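Local structure of vanadium-dependent bromoperoxidase (Corallina officinalis, 1QHB) at residues E119-E124 against D306-E311; V32-N37 against F399-R404; L237-I242 against A531-K536. The protein catalyses the vanadate-dependent halogenation of organic substrates by bromide and hydrogen peroxide, working as a dodecamer in which each subunit also binds a stabilising calcium ion. All coordinates share one frame; numbering follows the deposited sequence.

The three contacts illustrate how the chemistry of a long-range contact follows its place in the fold. Contact 1 joins two loops, partly buried, through two stacked arginines, their acids and one backbone hydrogen bond. Contact 2 is buried and sets a loop that follows helix 11-28 against the end of helix 376-402, through apolar packing and a water-bridged histidine. These two touch, Glu-124 O lying 3.8 Å from Phe-399 CE2, and both border neighbouring subunits. Contact 3, on the opposite side of the chain's centre, touches no other subunit; wholly buried, it ties a loop to helix 530-548 by side-chain-to-backbone hydrogen bonds beside a buried salt bridge. The three share no helix or loop.

Contact 1 of 3, residues E119-E124 against D306-E311; sequences EVRGWE and DFRGFE
Arg-121 lays its guanidinium flat over that of Arg-308, the centres 4.1 Å apart and the planes inclined by 22°. Its NE stands over the centre of the Arg-308 group, while Arg-308 CD comes over the centre of the Arg-121 group, an offset that leaves Arg-121 NH2 and Arg-308 NH1 3.6 Å apart. Such a stack of like charges is probably tolerated because each arginine has its own acid. Arg-121 NH2 pairs with Glu-124 OE2 at 3.2 Å. Arg-308 grips Asp-306 side-on, NE to OD1 and NH2 to OD2, the latter bond 2.8 Å long and nearly straight; CG anti to the backbone N (chi1 -166°) puts the carboxylate at that guanidinium edge. Asp-306 OD1 also takes the backbone N of Arg-308, closing an Asx turn that overlaps the type II beta turn from Phe-307 to Phe-310; the two donors reach OD1 from opposite faces of the carboxylate plane. Trp-123 and Glu-124 pair in parallel with a strand of a second subunit, continuing the sheet across the interface. That subunit's Asp-369 forms a salt bridge with Arg-308 NH1, and its calcium ligand Asp-363 accepts from Gly-122 N. Asp-306 N donates to Glu-119 O at 2.9 Å.

Contact 2 of 3, residues V32-N37 against F399-R404; sequences VPSFAN and FNIHRR
Ser-34 meets Ile-401 through its CB, which rests 3.8 Å from CG1 and almost as near to CG2 and CD1, so that the branched side chain cups a single carbon. The hydroxyl has its own partner, OG bonding to Gln-397 on the same helix. At Phe-35 the backbone takes over: its O lies 3.2 Å from His-402 CE1, at the edge of the imidazole and near the ring plane. Ala-36 follows, its CA 3.7 Å from His-402 ND1 and its CB 4.3 Å from Ile-401 CG2. With CG2 anti to the backbone N, Ile-401 puts that same methyl over the centre of one face of the His-402 ring, 3.5 Å above it, and so packs it against both the loop and the imidazole. At Asn-37 a water links the two segments, accepting from the backbone N at 2.8 Å and hydrogen-bonding to His-402 ND1. The ring is held at its other nitrogen as well, NE2 bonding to Gln-397 OE1, while Tyr-481 meets it edge-to-face. A third subunit adds Gln-595, whose NE2 donates to Ile-401 O. The contact thus fastens an N-terminal loop to the last turn of helix 376-402, which carries Lys-398, a residue of the vanadate site.

Contact 3 of 3, residues L237-I242 against A531-K536; sequences LSQFII and AGELNK
An ST turn at Ser-238 docks the loop 237-242 onto helix 530-548 in the interior of the chain. Ser-238 OG plays two parts, accepting from Phe-240 N to close the turn and donating to Glu-533 O at 2.8 Å, tilted 25° from the plane of that helix carbonyl. With OG anti to the backbone N (chi1 169°), the hydroxyl lies between Phe-240 N and Glu-533 O. Glu-533 returns the grip: its chain bends at chi2 and brings OE1 2.8 Å from Gln-239 N, which meets it nearly along the C-O axis. OE2 offers its syn lone pair to Lys-536 NZ in a 2.8 Å salt bridge, and Lys-536 CD packs 3.5 Å from Ser-238 N. An alanine in place of Glu-533 would probably leave Gln-239 N and the buried Lys-536 ammonium each without this carboxylate partner, although Lys-536 NZ also donates to Val-233 O and Pro-235 O. Apolar packing flanks the polar core. Phe-240 CE2 lies 3.6 Å from Glu-533 CB and 3.9 Å from Leu-534 CD2, while helix 337-349 adds Ala-342, Ile-345 and Leu-346 around the ring. Gln-239 OE1 accepts from Phe-510 N, and a water donating to Glu-533 OE1 accepts from Gln-239 NE2 at 2.7 Å.

Contact 1 of 3, residues E119-E124 against D306-E311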
loop_
_atom_site.group_PDB
_atom_site.type_symbol
_atom_site.label_atom_id
_atom_site.label_comp_id
_atom_site.label_asym_id
_atom_site.label_seq_id
_atom_site.Cartn_x
_atom_site.Cartn_y
_atom_site.Cartn_z
ATOM N N GLU A 119 22.101 0.110 55.140
ATOM C CA GLU A 119 21.263 -0.731 54.319
ATOM C C GLU A 119 21.924 -0.744 52.923
ATOM O O GLU A 119 22.954 -0.093 52.782
ATOM C CB GLU A 119 19.841 -0.215 54.234
ATOM C CG GLU A 119 18.852 -1.079 55.012
ATOM C CD GLU A 119 18.733 -2.509 54.499
ATOM O OE1 GLU A 119 19.303 -2.849 53.441
ATOM O OE2 GLU A 119 18.066 -3.305 55.206
ATOM N N VAL A 120 21.331 -1.460 51.983
ATOM C CA VAL A 120 21.838 -1.603 50.649
ATOM C C VAL A 120 21.320 -0.550 49.679
ATOM O O VAL A 120 20.279 0.047 49.939
ATOM C CB VAL A 120 21.483 -2.984 50.034
ATOM C CG1 VAL A 120 22.076 -4.076 50.906
ATOM C CG2 VAL A 120 19.981 -3.156 49.900
ATOM N N ARG A 121 22.037 -0.343 48.576
ATOM C CA ARG A 121 21.525 0.593 47.549
ATOM C C ARG A 121 21.344 -0.271 46.300
ATOM O O ARG A 121 22.041 -1.280 46.209
ATOM C CB ARG A 121 22.436 1.813 47.324
ATOM C CG ARG A 121 23.873 1.463 47.003
ATOM C CD ARG A 121 24.749 2.696 46.834
ATOM N NE ARG A 121 24.242 3.566 45.766
ATOM C CZ ARG A 121 24.946 4.376 45.003
ATOM N NH1 ARG A 121 26.270 4.467 45.142
ATOM N NH2 ARG A 121 24.245 5.087 44.110
ATOM N N GLY A 122 20.457 0.070 45.361
ATOM C CA GLY A 122 20.225 -0.729 44.180
ATOM C C GLY A 122 20.803 -0.152 42.900
ATOM O O GLY A 122 21.357 0.953 42.901
ATOM N N TRP A 123 20.730 -0.936 41.816
ATOM C CA TRP A 123 21.306 -0.477 40.537
ATOM C C TRP A 123 20.481 0.661 39.971
ATOM O O TRP A 123 19.299 0.609 40.253
ATOM C CB TRP A 123 21.417 -1.626 39.550
ATOM C CG TRP A 123 22.357 -2.673 40.096
ATOM C CD1 TRP A 123 23.707 -2.644 40.044
ATOM C CD2 TRP A 123 21.991 -3.887 40.755
ATOM N NE1 TRP A 123 24.242 -3.777 40.634
ATOM C CE2 TRP A 123 23.192 -4.550 41.063
ATOM C CE3 TRP A 123 20.782 -4.488 41.081
ATOM C CZ2 TRP A 123 23.221 -5.787 41.721
ATOM C CZ3 TRP A 123 20.822 -5.721 41.709
ATOM C CH2 TRP A 123 22.027 -6.354 42.035
ATOM N N GLU A 124 21.118 1.620 39.280
ATOM C CA GLU A 124 20.331 2.760 38.806
ATOM C C GLU A 124 19.927 2.602 37.357
ATOM O O GLU A 124 20.763 2.696 36.444
ATOM C CB GLU A 124 21.165 4.059 39.021
ATOM C CG GLU A 124 21.721 4.109 40.460
ATOM C CD GLU A 124 22.695 5.222 40.750
ATOM O OE1 GLU A 124 22.244 6.398 40.776
ATOM O OE2 GLU A 124 23.918 4.991 40.963
ATOM N N ASP A 306 25.304 1.393 51.799
ATOM C CA ASP A 306 24.981 2.715 51.329
ATOM C C ASP A 306 25.692 3.773 52.166
ATOM O O ASP A 306 25.176 4.241 53.186
ATOM C CB ASP A 306 23.473 2.952 51.319
ATOM C CG ASP A 306 23.126 4.186 50.518
ATOM O OD1 ASP A 306 24.070 4.924 50.094
ATOM O OD2 ASP A 306 21.934 4.390 50.272
ATOM N N PHE A 307 26.855 4.211 51.733
ATOM C CA PHE A 307 27.610 5.239 52.396
ATOM C C PHE A 307 27.319 6.632 51.856
ATOM O O PHE A 307 28.108 7.510 52.207
ATOM C CB PHE A 307 29.109 4.976 52.206
ATOM C CG PHE A 307 29.725 4.166 53.288
ATOM C CD1 PHE A 307 30.141 4.739 54.480
ATOM C CD2 PHE A 307 29.906 2.783 53.111
ATOM C CE1 PHE A 307 30.734 3.947 55.455
ATOM C CE2 PHE A 307 30.460 1.982 54.079
ATOM C CZ PHE A 307 30.892 2.589 55.250
ATOM N N ARG A 308 26.321 6.843 50.994
ATOM C CA ARG A 308 26.079 8.155 50.450
ATOM C C ARG A 308 25.828 9.185 51.536
ATOM O O ARG A 308 24.962 9.029 52.407
ATOM C CB ARG A 308 24.867 8.173 49.465
ATOM C CG ARG A 308 25.240 7.460 48.166
ATOM C CD ARG A 308 24.081 7.300 47.189
ATOM N NE ARG A 308 23.050 6.410 47.714
ATOM C CZ ARG A 308 21.917 6.096 47.138
ATOM N NH1 ARG A 308 21.570 6.619 45.969
ATOM N NH2 ARG A 308 21.081 5.264 47.782
ATOM N N GLY A 309 26.468 10.353 51.432
ATOM C CA GLY A 309 26.184 11.442 52.337
ATOM C C GLY A 309 27.116 11.452 53.505
ATOM O O GLY A 309 26.893 12.244 54.408
ATOM N N PHE A 310 28.106 10.569 53.520
ATOM C CA PHE A 310 29.054 10.487 54.625
ATOM C C PHE A 310 30.209 11.473 54.588
ATOM O O PHE A 310 30.986 11.595 55.545
ATOM C CB PHE A 310 29.592 9.063 54.661
ATOM C CG PHE A 310 30.306 8.668 55.940
ATOM C CD1 PHE A 310 29.658 8.612 57.154
ATOM C CD2 PHE A 310 31.625 8.257 55.867
ATOM C CE1 PHE A 310 30.321 8.200 58.294
ATOM C CE2 PHE A 310 32.319 7.835 57.003
ATOM C CZ PHE A 310 31.637 7.841 58.207
ATOM N N GLU A 311 30.427 12.256 53.539
ATOM C CA GLU A 311 31.498 13.228 53.543
ATOM C C GLU A 311 31.334 14.392 54.509
ATOM O O GLU A 311 30.242 14.830 54.850
ATOM C CB GLU A 311 31.646 13.809 52.124
ATOM C CG GLU A 311 32.123 12.718 51.181
ATOM C CD GLU A 311 30.928 12.082 50.462
ATOM O OE1 GLU A 311 29.767 12.389 50.766
ATOM O OE2 GLU A 311 31.217 11.253 49.562
#

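Contact 2 of 3, residues V32-N37 against F399-R404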
loop_
_atom_site.group_PDB
_atom_site.type_symbol
_atom_site.label_atom_id
_atom_site.label_comp_id
_atom_site.label_asym_id
_atom_site.label_seq_id
_atom_site.Cartn_x
_atom_site.Cartn_y
_atom_site.Cartn_z
ATOM N N VAL A 32 24.860 0.481 13.944
ATOM C CA VAL A 32 26.133 -0.243 13.960
ATOM C C VAL A 32 26.126 -1.149 15.191
ATOM O O VAL A 32 25.534 -0.863 16.227
ATOM C CB VAL A 32 27.375 0.642 13.953
ATOM C CG1 VAL A 32 27.341 1.573 12.718
ATOM C CG2 VAL A 32 27.450 1.471 15.200
ATOM N N PRO A 33 26.783 -2.291 15.065
ATOM C CA PRO A 33 26.926 -3.237 16.160
ATOM C C PRO A 33 27.899 -2.738 17.215
ATOM O O PRO A 33 28.736 -1.881 16.935
ATOM C CB PRO A 33 27.392 -4.517 15.461
ATOM C CG PRO A 33 27.986 -4.095 14.183
ATOM C CD PRO A 33 27.542 -2.692 13.870
ATOM N N SER A 34 27.767 -3.219 18.456
ATOM C CA SER A 34 28.715 -2.787 19.497
ATOM C C SER A 34 29.547 -4.015 19.840
ATOM O O SER A 34 28.976 -5.099 20.059
ATOM C CB SER A 34 27.935 -2.292 20.702
ATOM O OG SER A 34 27.414 -0.976 20.511
ATOM N N PHE A 35 30.872 -3.932 19.810
ATOM C CA PHE A 35 31.701 -5.093 20.162
ATOM C C PHE A 35 32.289 -4.875 21.554
ATOM O O PHE A 35 32.725 -3.772 21.840
ATOM C CB PHE A 35 32.838 -5.244 19.145
ATOM C CG PHE A 35 32.311 -5.380 17.738
ATOM C CD1 PHE A 35 31.826 -6.602 17.276
ATOM C CD2 PHE A 35 32.295 -4.274 16.891
ATOM C CE1 PHE A 35 31.329 -6.731 15.989
ATOM C CE2 PHE A 35 31.834 -4.424 15.596
ATOM C CZ PHE A 35 31.342 -5.637 15.139
ATOM N N ALA A 36 32.283 -5.881 22.423
ATOM C CA ALA A 36 32.915 -5.705 23.737
ATOM C C ALA A 36 34.348 -6.250 23.634
ATOM O O ALA A 36 34.606 -6.949 22.656
ATOM C CB ALA A 36 32.119 -6.424 24.817
ATOM N N ASN A 37 35.189 -6.012 24.624
ATOM C CA ASN A 37 36.576 -6.453 24.609
ATOM C C ASN A 37 36.823 -7.930 24.902
ATOM O O ASN A 37 37.991 -8.306 24.778
ATOM C CB ASN A 37 37.414 -5.544 25.553
ATOM C CG ASN A 37 37.137 -5.749 27.026
ATOM O OD1 ASN A 37 36.499 -6.712 27.461
ATOM N ND2 ASN A 37 37.649 -4.871 27.869
ATOM N N PHE A 399 25.519 -1.075 30.498
ATOM C CA PHE A 399 24.947 -2.313 31.003
ATOM C C PHE A 399 24.716 -3.442 29.998
ATOM O O PHE A 399 24.861 -4.612 30.381
ATOM C CB PHE A 399 23.579 -1.930 31.556
ATOM C CG PHE A 399 23.524 -1.342 32.913
ATOM C CD1 PHE A 399 23.670 -2.135 34.052
ATOM C CD2 PHE A 399 23.259 0.030 33.071
ATOM C CE1 PHE A 399 23.606 -1.527 35.316
ATOM C CE2 PHE A 399 23.152 0.613 34.313
ATOM C CZ PHE A 399 23.353 -0.182 35.426
ATOM N N ASN A 400 24.249 -3.096 28.786
ATOM C CA ASN A 400 23.885 -4.157 27.868
ATOM C C ASN A 400 25.088 -4.664 27.108
ATOM O O ASN A 400 25.019 -5.842 26.761
ATOM C CB ASN A 400 22.810 -3.666 26.880
ATOM C CG ASN A 400 21.549 -3.250 27.610
ATOM O OD1 ASN A 400 21.399 -2.089 28.030
ATOM N ND2 ASN A 400 20.587 -4.182 27.740
ATOM N N ILE A 401 26.110 -3.827 26.868
ATOM C CA ILE A 401 27.241 -4.294 26.133
ATOM C C ILE A 401 28.508 -4.540 26.943
ATOM O O ILE A 401 28.921 -5.694 27.047
ATOM C CB ILE A 401 27.600 -3.272 25.019
ATOM C CG1 ILE A 401 26.400 -2.980 24.120
ATOM C CG2 ILE A 401 28.801 -3.725 24.182
ATOM C CD1 ILE A 401 25.863 -4.184 23.362
ATOM N N HIS A 402 29.234 -3.529 27.442
ATOM C CA HIS A 402 30.535 -3.760 28.032
ATOM C C HIS A 402 30.608 -4.105 29.495
ATOM O O HIS A 402 31.552 -4.798 29.813
ATOM C CB HIS A 402 31.413 -2.503 27.843
ATOM C CG HIS A 402 31.360 -1.979 26.431
ATOM N ND1 HIS A 402 32.219 -2.494 25.496
ATOM C CD2 HIS A 402 30.582 -1.051 25.810
ATOM C CE1 HIS A 402 31.983 -1.900 24.322
ATOM N NE2 HIS A 402 31.014 -1.028 24.499
ATOM N N ARG A 403 29.753 -3.617 30.380
ATOM C CA ARG A 403 29.827 -3.900 31.789
ATOM C C ARG A 403 31.273 -3.833 32.318
ATOM O O ARG A 403 31.676 -4.746 33.020
ATOM C CB ARG A 403 29.189 -5.283 32.065
ATOM C CG ARG A 403 27.641 -5.215 31.928
ATOM C CD ARG A 403 27.010 -6.579 31.995
ATOM N NE ARG A 403 27.403 -7.583 30.964
ATOM C CZ ARG A 403 26.737 -7.818 29.847
ATOM N NH1 ARG A 403 25.654 -7.134 29.499
ATOM N NH2 ARG A 403 27.066 -8.778 28.988
ATOM N N ARG A 404 31.991 -2.736 32.084
ATOM C CA ARG A 404 33.346 -2.533 32.572
ATOM C C ARG A 404 33.393 -2.217 34.068
ATOM O O ARG A 404 32.553 -1.443 34.591
ATOM C CB ARG A 404 34.079 -1.461 31.788
ATOM C CG ARG A 404 35.559 -1.312 32.200
ATOM C CD ARG A 404 36.191 -0.124 31.496
ATOM N NE ARG A 404 37.664 -0.162 31.607
ATOM C CZ ARG A 404 38.432 0.767 31.054
ATOM N NH1 ARG A 404 37.954 1.795 30.325
ATOM N NH2 ARG A 404 39.738 0.696 31.194
HETATM O O HOH W 1 34.613 -3.797 26.273
#

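Contact 3 of 3, residues L237-I242 against A531-K536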
loop_
_atom_site.group_PDB
_atom_site.type_symbol
_atom_site.label_atom_id
_atom_site.label_comp_id
_atom_site.label_asym_id
_atom_site.label_seq_id
_atom_site.Cartn_x
_atom_site.Cartn_y
_atom_site.Cartn_z
ATOM N N LEU A 237 41.564 25.175 34.003
ATOM C CA LEU A 237 40.134 25.341 34.139
ATOM C C LEU A 237 39.540 26.291 33.105
ATOM O O LEU A 237 40.035 27.359 32.734
ATOM C CB LEU A 237 39.737 25.838 35.525
ATOM C CG LEU A 237 40.061 24.882 36.683
ATOM C CD1 LEU A 237 39.951 25.621 38.004
ATOM C CD2 LEU A 237 39.150 23.667 36.719
ATOM N N SER A 238 38.404 25.808 32.582
ATOM C CA SER A 238 37.688 26.555 31.573
ATOM C C SER A 238 37.306 27.852 32.224
ATOM O O SER A 238 36.836 27.842 33.389
ATOM C CB SER A 238 36.417 25.748 31.186
ATOM O OG SER A 238 35.573 26.586 30.375
ATOM N N GLN A 239 37.274 28.960 31.477
ATOM C CA GLN A 239 36.802 30.211 32.052
ATOM C C GLN A 239 35.379 30.053 32.561
ATOM O O GLN A 239 34.926 30.705 33.508
ATOM C CB GLN A 239 36.776 31.336 30.972
ATOM C CG GLN A 239 38.171 31.658 30.415
ATOM C CD GLN A 239 39.067 32.179 31.549
ATOM O OE1 GLN A 239 38.801 33.242 32.127
ATOM N NE2 GLN A 239 40.060 31.352 31.841
ATOM N N PHE A 240 34.574 29.215 31.926
ATOM C CA PHE A 240 33.155 29.083 32.216
ATOM C C PHE A 240 32.803 28.422 33.536
ATOM O O PHE A 240 31.599 28.473 33.916
ATOM C CB PHE A 240 32.473 28.316 31.047
ATOM C CG PHE A 240 32.543 29.078 29.739
ATOM C CD1 PHE A 240 32.122 30.380 29.621
ATOM C CD2 PHE A 240 33.045 28.467 28.617
ATOM C CE1 PHE A 240 32.169 31.039 28.403
ATOM C CE2 PHE A 240 33.131 29.128 27.403
ATOM C CZ PHE A 240 32.699 30.408 27.290
ATOM N N ILE A 241 33.768 27.818 34.211
ATOM C CA ILE A 241 33.515 27.230 35.524
ATOM C C ILE A 241 34.087 28.073 36.655
ATOM O O ILE A 241 33.899 27.701 37.824
ATOM C CB ILE A 241 33.990 25.766 35.556
ATOM C CG1 ILE A 241 33.150 24.894 36.520
ATOM C CG2 ILE A 241 35.470 25.565 35.730
ATOM C CD1 ILE A 241 33.499 23.462 36.444
ATOM N N ILE A 242 34.674 29.238 36.379
ATOM C CA ILE A 242 35.185 30.118 37.400
ATOM C C ILE A 242 34.747 31.562 37.231
ATOM O O ILE A 242 34.656 32.246 38.258
ATOM C CB ILE A 242 36.722 30.194 37.499
ATOM C CG1 ILE A 242 37.364 30.497 36.140
ATOM C CG2 ILE A 242 37.277 28.946 38.146
ATOM C CD1 ILE A 242 38.874 30.678 36.238
ATOM N N ALA A 531 34.800 27.978 21.422
ATOM C CA ALA A 531 34.818 26.537 21.158
ATOM C C ALA A 531 35.873 25.845 22.001
ATOM O O ALA A 531 35.649 24.718 22.515
ATOM C CB ALA A 531 35.077 26.211 19.691
ATOM N N GLY A 532 37.086 26.415 22.051
ATOM C CA GLY A 532 38.135 25.738 22.841
ATOM C C GLY A 532 37.822 25.764 24.332
ATOM O O GLY A 532 38.144 24.800 25.001
ATOM N N GLU A 533 37.183 26.804 24.893
ATOM C CA GLU A 533 36.842 26.850 26.300
ATOM C C GLU A 533 35.583 26.004 26.599
ATOM O O GLU A 533 35.356 25.616 27.748
ATOM C CB GLU A 533 36.624 28.297 26.763
ATOM C CG GLU A 533 37.929 29.108 26.860
ATOM C CD GLU A 533 38.895 28.431 27.834
ATOM O OE1 GLU A 533 38.607 28.474 29.064
ATOM O OE2 GLU A 533 39.876 27.843 27.338
ATOM N N LEU A 534 34.759 25.722 25.591
ATOM C CA LEU A 534 33.584 24.840 25.803
ATOM C C LEU A 534 34.065 23.408 25.776
ATOM O O LEU A 534 33.714 22.562 26.612
ATOM C CB LEU A 534 32.501 25.062 24.766
ATOM C CG LEU A 534 31.670 26.339 24.896
ATOM C CD1 LEU A 534 30.797 26.539 23.635
ATOM C CD2 LEU A 534 30.796 26.293 26.143
ATOM N N ASN A 535 34.992 23.108 24.847
ATOM C CA ASN A 535 35.630 21.805 24.800
ATOM C C ASN A 535 36.389 21.595 26.103
ATOM O O ASN A 535 36.353 20.533 26.729
ATOM C CB ASN A 535 36.606 21.623 23.620
ATOM C CG ASN A 535 35.960 21.500 22.262
ATOM O OD1 ASN A 535 34.744 21.323 22.074
ATOM N ND2 ASN A 535 36.771 21.605 21.204
ATOM N N LYS A 536 37.117 22.604 26.580
ATOM C CA LYS A 536 37.848 22.488 27.866
ATOM C C LYS A 536 36.924 22.144 29.035
ATOM O O LYS A 536 37.256 21.353 29.921
ATOM C CB LYS A 536 38.570 23.820 28.134
ATOM C CG LYS A 536 39.466 23.693 29.382
ATOM C CD LYS A 536 40.261 24.943 29.691
ATOM C CE LYS A 536 41.346 25.210 28.644
ATOM N NZ LYS A 536 41.909 26.587 28.704
HETATM O O HOH W 2 40.822 28.873 30.942
#